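Local coordinates for thioredoxin-like protein (Klebsiella pneumoniae subsp. pneumoniae MGH 78578, PDB 3TY1), which is of unknown function but probably binds carbohydrate, having the beta-supersandwich fold of galactose mutarotase (aldose 1-epimerase) relatives, at residues S55-I61 with Y183-S189; F225-I229 with I365-Q369; T248-K254 with K302-V307. All coordinates share one frame; numbering follows the deposited sequence. Where two conformers were deposited one is given.

Contact 1 of 3, residues S55-I61 with Y183-S189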
loop_
_atom_site.group_PDB
_atom_site.type_symbol
_atom_site.label_atom_id
_atom_site.label_comp_id
_atom_site.label_asym_id
_atom_site.label_seq_id
_atom_site.Cartn_x
_atom_site.Cartn_y
_atom_site.Cartn_z
ATOM N N SER A 55 4.869 28.353 18.706
ATOM C CA SER A 55 4.737 29.695 19.254
ATOM C C SER A 55 5.325 29.764 20.660
ATOM O O SER A 55 5.207 28.799 21.436
ATOM C CB SER A 55 3.276 30.052 19.304
ATOM O OG SER A 55 2.778 30.281 18.002
ATOM N N LYS A 56 5.925 30.897 21.008
ATOM C CA LYS A 56 6.372 31.060 22.383
ATOM C C LYS A 56 5.138 31.264 23.296
ATOM O O LYS A 56 4.983 30.515 24.259
ATOM C CB LYS A 56 7.382 32.204 22.539
ATOM C CG LYS A 56 8.031 32.244 23.946
ATOM C CD LYS A 56 9.328 33.072 23.994
ATOM C CE LYS A 56 9.091 34.534 23.617
ATOM N NZ LYS A 56 10.306 35.380 23.752
ATOM N N ASP A 57 4.233 32.188 22.916
ATOM C CA ASP A 57 3.110 32.657 23.713
ATOM C C ASP A 57 1.771 32.555 22.954
ATOM O O ASP A 57 0.950 33.443 23.052
ATOM C CB ASP A 57 3.394 34.145 24.059
ATOM C CG ASP A 57 3.749 34.982 22.810
ATOM O OD1 ASP A 57 3.508 34.500 21.688
ATOM O OD2 ASP A 57 4.286 36.096 22.926
ATOM N N GLY A 58 1.581 31.521 22.153
ATOM C CA GLY A 58 0.385 31.400 21.352
ATOM C C GLY A 58 0.042 29.955 21.180
ATOM O O GLY A 58 0.227 29.180 22.103
ATOM N N LEU A 59 -0.427 29.609 19.987
ATOM C CA LEU A 59 -0.786 28.247 19.670
ATOM C C LEU A 59 0.382 27.534 18.996
ATOM O O LEU A 59 1.017 28.083 18.077
ATOM C CB LEU A 59 -1.983 28.201 18.743
ATOM C CG LEU A 59 -3.333 28.747 19.224
ATOM C CD1 LEU A 59 -4.408 28.530 18.128
ATOM C CD2 LEU A 59 -3.699 28.049 20.549
ATOM N N THR A 60 0.592 26.283 19.387
ATOM C CA THR A 60 1.517 25.420 18.684
ATOM C C THR A 60 0.635 24.493 17.853
ATOM O O THR A 60 -0.241 23.782 18.383
ATOM C CB THR A 60 2.490 24.681 19.618
ATOM O OG1 THR A 60 3.379 25.644 20.174
ATOM C CG2 THR A 60 3.349 23.639 18.799
ATOM N N ILE A 61 0.798 24.571 16.536
ATOM C CA ILE A 61 -0.107 23.904 15.621
ATOM C C ILE A 61 0.648 22.901 14.782
ATOM O O ILE A 61 1.605 23.286 14.056
ATOM C CB ILE A 61 -0.753 24.940 14.649
ATOM C CG1 ILE A 61 -1.539 26.011 15.442
ATOM C CG2 ILE A 61 -1.618 24.195 13.580
ATOM C CD1 ILE A 61 -2.063 27.218 14.547
ATOM N N TYR A 183 -2.792 31.645 10.628
ATOM C CA TYR A 183 -2.576 31.858 12.053
ATOM C C TYR A 183 -1.772 33.125 12.281
ATOM O O TYR A 183 -0.725 33.292 11.674
ATOM C CB TYR A 183 -1.859 30.636 12.666
ATOM C CG TYR A 183 -1.562 30.874 14.128
ATOM C CD1 TYR A 183 -2.608 31.008 15.044
ATOM C CD2 TYR A 183 -0.276 30.957 14.598
ATOM C CE1 TYR A 183 -2.375 31.278 16.391
ATOM C CE2 TYR A 183 -0.028 31.237 15.955
ATOM C CZ TYR A 183 -1.089 31.401 16.846
ATOM O OH TYR A 183 -0.811 31.676 18.184
ATOM N N VAL A 184 -2.279 34.019 13.140
ATOM C CA VAL A 184 -1.569 35.208 13.546
ATOM C C VAL A 184 -0.795 34.858 14.842
ATOM O O VAL A 184 -1.381 34.468 15.855
ATOM C CB VAL A 184 -2.496 36.416 13.786
ATOM C CG1 VAL A 184 -1.677 37.618 14.294
ATOM C CG2 VAL A 184 -3.239 36.774 12.532
ATOM N N PRO A 185 0.541 34.994 14.810
ATOM C CA PRO A 185 1.331 34.682 15.995
ATOM C C PRO A 185 0.824 35.336 17.260
ATOM O O PRO A 185 0.471 36.498 17.242
ATOM C CB PRO A 185 2.713 35.216 15.614
ATOM C CG PRO A 185 2.821 34.863 14.214
ATOM C CD PRO A 185 1.421 35.196 13.642
ATOM N N GLY A 186 0.723 34.570 18.339
ATOM C CA GLY A 186 0.172 35.093 19.610
ATOM C C GLY A 186 -1.344 34.981 19.796
ATOM O O GLY A 186 -1.848 35.141 20.908
ATOM N N SER A 187 -2.062 34.705 18.718
ATOM C CA SER A 187 -3.511 34.587 18.740
ATOM C C SER A 187 -3.942 33.278 19.403
ATOM O O SER A 187 -3.195 32.283 19.404
ATOM C CB SER A 187 -4.064 34.563 17.290
ATOM O OG SER A 187 -5.506 34.590 17.331
ATOM N N ASN A 188 -5.181 33.245 19.883
ATOM C CA ASN A 188 -5.778 32.002 20.375
ATOM C C ASN A 188 -6.705 31.365 19.314
ATOM O O ASN A 188 -7.436 30.441 19.638
ATOM C CB ASN A 188 -6.567 32.224 21.704
ATOM C CG ASN A 188 -7.781 33.100 21.531
ATOM O OD1 ASN A 188 -7.820 33.918 20.599
ATOM N ND2 ASN A 188 -8.788 32.966 22.436
ATOM N N SER A 189 -6.720 31.883 18.083
ATOM C CA SER A 189 -7.514 31.290 17.038
ATOM C C SER A 189 -6.713 31.050 15.778
ATOM O O SER A 189 -5.664 31.660 15.563
ATOM C CB SER A 189 -8.721 32.166 16.688
ATOM O OG SER A 189 -8.284 33.339 16.044
HETATM O O HOH W 1 -0.401 35.611 23.295
#

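Contact 2 of 3, residues F225-I229 with I365-Q369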
loop_
_atom_site.group_PDB
_atom_site.type_symbol
_atom_site.label_atom_id
_atom_site.label_comp_id
_atom_site.label_asym_id
_atom_site.label_seq_id
_atom_site.Cartn_x
_atom_site.Cartn_y
_atom_site.Cartn_z
ATOM N N PHE A 225 -21.842 20.880 25.378
ATOM C CA PHE A 225 -21.828 21.171 23.958
ATOM C C PHE A 225 -22.791 22.315 23.752
ATOM O O PHE A 225 -23.955 22.230 24.163
ATOM C CB PHE A 225 -22.240 19.980 23.093
ATOM C CG PHE A 225 -22.361 20.322 21.646
ATOM C CD1 PHE A 225 -21.245 20.643 20.903
ATOM C CD2 PHE A 225 -23.598 20.370 21.029
ATOM C CE1 PHE A 225 -21.369 20.988 19.544
ATOM C CE2 PHE A 225 -23.715 20.704 19.673
ATOM C CZ PHE A 225 -22.605 21.005 18.947
ATOM N N LEU A 226 -22.307 23.381 23.114
ATOM C CA LEU A 226 -23.099 24.587 22.883
ATOM C C LEU A 226 -23.299 24.781 21.383
ATOM O O LEU A 226 -22.359 24.726 20.609
ATOM C CB LEU A 226 -22.380 25.819 23.459
ATOM C CG LEU A 226 -21.790 25.740 24.873
ATOM C CD1 LEU A 226 -20.988 26.983 25.253
ATOM C CD2 LEU A 226 -22.873 25.400 25.895
ATOM N N ALA A 227 -24.528 25.047 20.955
ATOM C CA ALA A 227 -24.782 25.380 19.546
ATOM C C ALA A 227 -26.195 25.914 19.404
ATOM O O ALA A 227 -27.042 25.490 20.178
ATOM C CB ALA A 227 -24.625 24.131 18.673
ATOM N N PRO A 228 -26.435 26.840 18.451
ATOM C CA PRO A 228 -27.760 27.351 18.132
ATOM C C PRO A 228 -28.350 26.387 17.113
ATOM O O PRO A 228 -27.772 26.208 16.044
ATOM C CB PRO A 228 -27.489 28.724 17.528
ATOM C CG PRO A 228 -26.177 28.683 16.990
ATOM C CD PRO A 228 -25.437 27.475 17.577
ATOM N N ILE A 229 -29.479 25.770 17.459
ATOM C CA ILE A 229 -30.024 24.714 16.617
ATOM C C ILE A 229 -31.541 24.757 16.492
ATOM O O ILE A 229 -32.260 25.153 17.414
ATOM C CB ILE A 229 -29.541 23.277 17.058
ATOM C CG1 ILE A 229 -30.193 22.799 18.364
ATOM C CG2 ILE A 229 -28.010 23.210 17.175
ATOM C CD1 ILE A 229 -29.921 21.333 18.638
ATOM N N ILE A 365 -24.052 32.527 20.935
ATOM C CA ILE A 365 -24.872 31.354 20.595
ATOM C C ILE A 365 -26.333 31.595 21.030
ATOM O O ILE A 365 -27.270 31.403 20.235
ATOM C CB ILE A 365 -24.272 30.037 21.185
ATOM C CG1 ILE A 365 -23.009 29.637 20.393
ATOM C CG2 ILE A 365 -25.303 28.948 21.150
ATOM C CD1 ILE A 365 -22.239 28.431 20.928
ATOM N N ALA A 366 -26.502 32.096 22.254
ATOM C CA ALA A 366 -27.843 32.437 22.792
ATOM C C ALA A 366 -28.550 33.516 21.958
ATOM O O ALA A 366 -29.764 33.512 21.842
ATOM C CB ALA A 366 -27.754 32.845 24.268
ATOM N N LYS A 367 -27.793 34.447 21.392
ATOM C CA LYS A 367 -28.343 35.476 20.505
ATOM C C LYS A 367 -28.825 34.885 19.164
ATOM O O LYS A 367 -29.876 35.259 18.671
ATOM C CB LYS A 367 -27.312 36.583 20.251
ATOM C CG LYS A 367 -27.814 37.717 19.371
ATOM C CD LYS A 367 -26.895 38.924 19.401
ATOM C CE LYS A 367 -27.506 40.099 18.643
ATOM N NZ LYS A 367 -26.585 41.269 18.683
ATOM N N ILE A 368 -28.052 33.979 18.573
ATOM C CA ILE A 368 -28.430 33.313 17.307
ATOM C C ILE A 368 -29.650 32.402 17.531
ATOM O O ILE A 368 -30.566 32.370 16.710
ATOM C CB ILE A 368 -27.260 32.498 16.699
ATOM C CG1 ILE A 368 -26.105 33.433 16.305
ATOM C CG2 ILE A 368 -27.710 31.749 15.438
ATOM C CD1 ILE A 368 -24.834 32.697 15.920
ATOM N N GLN A 369 -29.669 31.701 18.664
ATOM C CA GLN A 369 -30.795 30.845 19.039
ATOM C C GLN A 369 -32.038 31.674 19.213
ATOM O O GLN A 369 -33.116 31.240 18.828
ATOM C CB GLN A 369 -30.522 30.096 20.346
ATOM C CG GLN A 369 -31.588 29.058 20.742
ATOM C CD GLN A 369 -31.571 27.822 19.863
ATOM O OE1 GLN A 369 -30.536 27.200 19.694
ATOM N NE2 GLN A 369 -32.735 27.433 19.337
HETATM O O HOH W 2 -28.804 26.785 22.284
#

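Contact 3 of 3, residues T248-K254 with K302-V307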
loop_
_atom_site.group_PDB
_atom_site.type_symbol
_atom_site.label_atom_id
_atom_site.label_comp_id
_atom_site.label_asym_id
_atom_site.label_seq_id
_atom_site.Cartn_x
_atom_site.Cartn_y
_atom_site.Cartn_z
ATOM N N THR A 248 -24.822 17.879 27.481
ATOM C CA THR A 248 -23.938 17.590 28.611
ATOM C C THR A 248 -23.196 16.291 28.367
ATOM O O THR A 248 -23.763 15.327 27.864
ATOM C CB THR A 248 -24.742 17.542 29.931
ATOM O OG1 THR A 248 -25.417 18.805 30.102
ATOM C CG2 THR A 248 -23.841 17.308 31.134
ATOM N N TYR A 249 -21.910 16.281 28.710
ATOM C CA TYR A 249 -21.068 15.094 28.544
ATOM C C TYR A 249 -20.897 14.336 29.859
ATOM O O TYR A 249 -20.790 14.937 30.938
ATOM C CB TYR A 249 -19.673 15.481 27.998
ATOM C CG TYR A 249 -19.653 16.040 26.596
ATOM C CD1 TYR A 249 -19.581 15.201 25.480
ATOM C CD2 TYR A 249 -19.664 17.408 26.373
ATOM C CE1 TYR A 249 -19.571 15.705 24.200
ATOM C CE2 TYR A 249 -19.594 17.934 25.070
ATOM C CZ TYR A 249 -19.555 17.077 23.990
ATOM O OH TYR A 249 -19.499 17.585 22.717
ATOM N N GLN A 250 -20.853 13.008 29.748
ATOM C CA GLN A 250 -20.481 12.119 30.842
ATOM C C GLN A 250 -18.945 12.067 30.957
ATOM O O GLN A 250 -18.221 12.477 30.053
ATOM C CB GLN A 250 -20.983 10.694 30.567
ATOM C CG GLN A 250 -22.510 10.549 30.487
ATOM C CD GLN A 250 -22.974 9.119 30.167
ATOM O OE1 GLN A 250 -22.255 8.141 30.374
ATOM N NE2 GLN A 250 -24.179 9.005 29.660
ATOM N N GLY A 251 -18.476 11.540 32.091
ATOM C CA GLY A 251 -17.069 11.240 32.306
ATOM C C GLY A 251 -16.751 9.988 31.475
ATOM O O GLY A 251 -17.657 9.418 30.838
ATOM N N PRO A 252 -15.475 9.544 31.486
ATOM C CA PRO A 252 -15.089 8.329 30.742
ATOM C C PRO A 252 -15.879 7.118 31.219
ATOM O O PRO A 252 -15.852 6.812 32.400
ATOM C CB PRO A 252 -13.603 8.183 31.059
ATOM C CG PRO A 252 -13.151 9.584 31.415
ATOM C CD PRO A 252 -14.308 10.215 32.097
ATOM N N THR A 253 -16.649 6.506 30.322
ATOM C CA THR A 253 -17.613 5.480 30.697
ATOM C C THR A 253 -17.367 4.164 29.969
ATOM O O THR A 253 -17.424 4.099 28.758
ATOM C CB THR A 253 -19.040 5.982 30.418
ATOM O OG1 THR A 253 -19.201 7.279 30.997
ATOM C CG2 THR A 253 -20.096 5.023 30.970
ATOM N N LYS A 254 -17.089 3.106 30.722
ATOM C CA LYS A 254 -16.845 1.788 30.117
ATOM C C LYS A 254 -18.132 1.329 29.413
ATOM O O LYS A 254 -19.212 1.564 29.928
ATOM C CB LYS A 254 -16.449 0.795 31.224
ATOM C CG LYS A 254 -16.178 -0.637 30.777
ATOM C CD LYS A 254 -15.638 -1.470 31.958
ATOM C CE LYS A 254 -15.349 -2.913 31.551
ATOM N NZ LYS A 254 -14.205 -2.995 30.580
ATOM N N LYS A 302 -20.365 11.921 20.352
ATOM C CA LYS A 302 -20.082 11.872 21.787
ATOM C C LYS A 302 -19.471 10.503 22.054
ATOM O O LYS A 302 -20.176 9.524 22.216
ATOM C CB LYS A 302 -21.338 12.064 22.625
ATOM C CG LYS A 302 -22.090 13.344 22.272
ATOM C CD LYS A 302 -23.320 13.560 23.195
ATOM C CE LYS A 302 -22.965 14.228 24.503
ATOM N NZ LYS A 302 -24.203 14.760 25.202
ATOM N N ASN A 303 -18.153 10.458 22.097
ATOM C CA ASN A 303 -17.418 9.196 22.262
ATOM C C ASN A 303 -16.819 9.197 23.658
ATOM O O ASN A 303 -15.591 9.222 23.819
ATOM C CB ASN A 303 -16.377 9.056 21.135
ATOM C CG ASN A 303 -15.899 7.613 20.938
ATOM O OD1 ASN A 303 -16.362 6.932 20.047
ATOM N ND2 ASN A 303 -15.002 7.138 21.806
ATOM N N THR A 304 -17.702 9.161 24.664
ATOM C CA THR A 304 -17.284 9.274 26.063
ATOM C C THR A 304 -17.035 7.898 26.687
ATOM O O THR A 304 -17.553 7.573 27.756
ATOM C CB THR A 304 -18.263 10.130 26.864
ATOM O OG1 THR A 304 -19.588 9.623 26.659
ATOM C CG2 THR A 304 -18.159 11.582 26.379
ATOM N N ASP A 305 -16.176 7.114 26.024
ATOM C CA ASP A 305 -15.799 5.788 26.496
ATOM C C ASP A 305 -14.561 5.966 27.429
ATOM O O ASP A 305 -14.314 7.071 27.951
ATOM C CB ASP A 305 -15.554 4.833 25.287
ATOM C CG ASP A 305 -15.767 3.343 25.637
ATOM O OD1 ASP A 305 -14.872 2.757 26.232
ATOM O OD2 ASP A 305 -16.833 2.761 25.344
ATOM N N THR A 306 -13.772 4.912 27.641
ATOM C CA THR A 306 -12.652 4.996 28.564
ATOM C C THR A 306 -11.558 5.847 27.906
ATOM O O THR A 306 -11.519 6.042 26.661
ATOM C CB THR A 306 -12.060 3.597 28.950
ATOM O OG1 THR A 306 -11.232 3.126 27.877
ATOM C CG2 THR A 306 -13.133 2.555 29.296
ATOM N N VAL A 307 -10.639 6.356 28.725
ATOM C CA VAL A 307 -9.574 7.190 28.202
ATOM C C VAL A 307 -8.694 6.411 27.212
ATOM O O VAL A 307 -8.333 6.925 26.160
ATOM C CB VAL A 307 -8.751 7.900 29.304
ATOM C CG1 VAL A 307 -7.608 8.680 28.666
ATOM C CG2 VAL A 307 -9.648 8.905 30.157
HETATM O O HOH W 3 -21.544 11.816 26.966
#

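Contact 1 of 3, residues S55-I61 with Y183-S189
The one direct hydrogen bond between the two hairpin loops ends on a phenol oxygen: Tyr183 OH takes the backbone N-H of Leu59 (N to OH 2.8 Å) and donates its own hydrogen to Ser187 O, 2.7 Å from OH. The first bond is almost straight, 174° at the hydrogen; the second lies in the carbonyl plane on a lone pair. A water also bridges the loops, donating to Asp57 O and Gly186 O. Gly58 has no side chain, which lets its CA come within 3.4 Å of Tyr183 OH and 4.1 Å of Gly186 CA. Tyr183 CG lies anti to the backbone N (chi1 177°), extending the ring to the other loop. Ile61 CD1 sits over one ring face, 3.7 Å from Tyr183 CG, a CH-pi contact. Leu59 passes the ring obliquely, CB 3.8 Å from Tyr183 CZ, while its CG packs on Ser187 O. One loop joins strands 49-55 and 60-64; the other, a type II turn from Val184 to Ser187, joins strands 173-183 and 189-198. Phe190, on strand 189-198, touches Leu59, Ile61 and Tyr183. The accepting and donating hydroxyl holds the buried ring against rotation, and its two bonds in series link the loop backbones.

Contact 2 of 3, residues F225-I229 with I365-Q369
Near the break in strand 224-229, Pro228 CA comes within 4.7 Å of Gln369 CA in the last turn of helix 355-369. Gln369 bridges the gap with its side-chain amide, which pairs with both polar backbone groups of Ile229. OE1 accepts from Ile229 N at 2.9 Å, and NE2 donates to Ile229 O at 3.0 Å, the latter partner lying close to the plane of the amide. The carboxamide thus offers an acceptor and a donor to one residue, much as a neighbouring strand would. CG of Gln369 is anti to the backbone N, and a bend at chi2 (72°) turns the amide back toward the strand. Within this chain, strand 224-229 is an outermost strand of the ten-stranded antiparallel sheet, with 272-278 on its inner side, and in this mutarotase-like supersandwich the C-terminal helix packs against it near the break. Between the two segments, Pro228 buries the most surface on the strand side. Its CB rests 3.7 Å from Ile368 CG2, while its CD lies 3.9 Å from Ile365 CG2, the proline and Ile365 side chains crossing at about a right angle. One turn earlier on the helix than Gln369, Ile365 CD1 reaches Leu226 CB at 3.6 Å. A water donates to Ala227 O and also to Gln369 OE1, so that OE1 receives two hydrogen bonds.

Contact 3 of 3, residues T248-K254 with K302-V307
Lys302 reaches from strand 297-304, in the curved mixed sheet of the supersandwich, to Tyr249 and Thr248 in the loop that precedes strand 259-265. Its CB is directed at that loop, and CG comes 4.0 Å from Tyr249 CE1. After CD the chain bends (chi3 84°), bringing CE to 3.7 Å from Tyr249 CD1. At the tip NZ donates to Thr248 O at 2.8 Å, from well above the carbonyl plane, and also to Trp246 O. The ammonium stands over the Tyr249 face, 4.9 Å from the ring centroid and 21° off the normal, a cation-pi contact, while Tyr249 OH bonds to Thr313. At the end of the strand the backbone makes an inverse gamma turn centred on Thr304, whose carbonyl O accepts from Thr253 N at 2.9 Å; Asp305 O takes a weak second share of that N-H. Thr253 O in turn receives a CA-H...O contact from Asp305. Pro252 and Val307 lie side by side, CG to CG2 3.8 Å. Asp305 and Thr306 also meet the second subunit: Tyr202 of that subunit hydrogen-bonds to Asp305 OD1 and its Asp201 to Thr306 OG1. Between Gln250 and Thr304 one water links the loop to the strand: it accepts from Gln250 N at 3.1 Å and lies 3.0 Å from Thr304 OG1.

In the fold
From the N terminus, contact 1 opens at the hairpin of the six-stranded sheet and closes a 121-residue excursion at a turn of the ten-stranded sheet. Only afterwards does contact 2 open, at the outermost strand 224-229; it closes after 135 intervening residues on the C-terminal helix 355-369. Contact 3 begins and ends within that span, tying the loop before strand 259-265 to the end of strand 297-304, so none of the three cross. Contacts 2 and 3 touch directly, Phe225 CB packing 3.7 Å from Tyr249 OH, whereas contact 1 stays about 14 Å from contact 2 at nearest atoms. Of the three, only contact 3 meets another subunit.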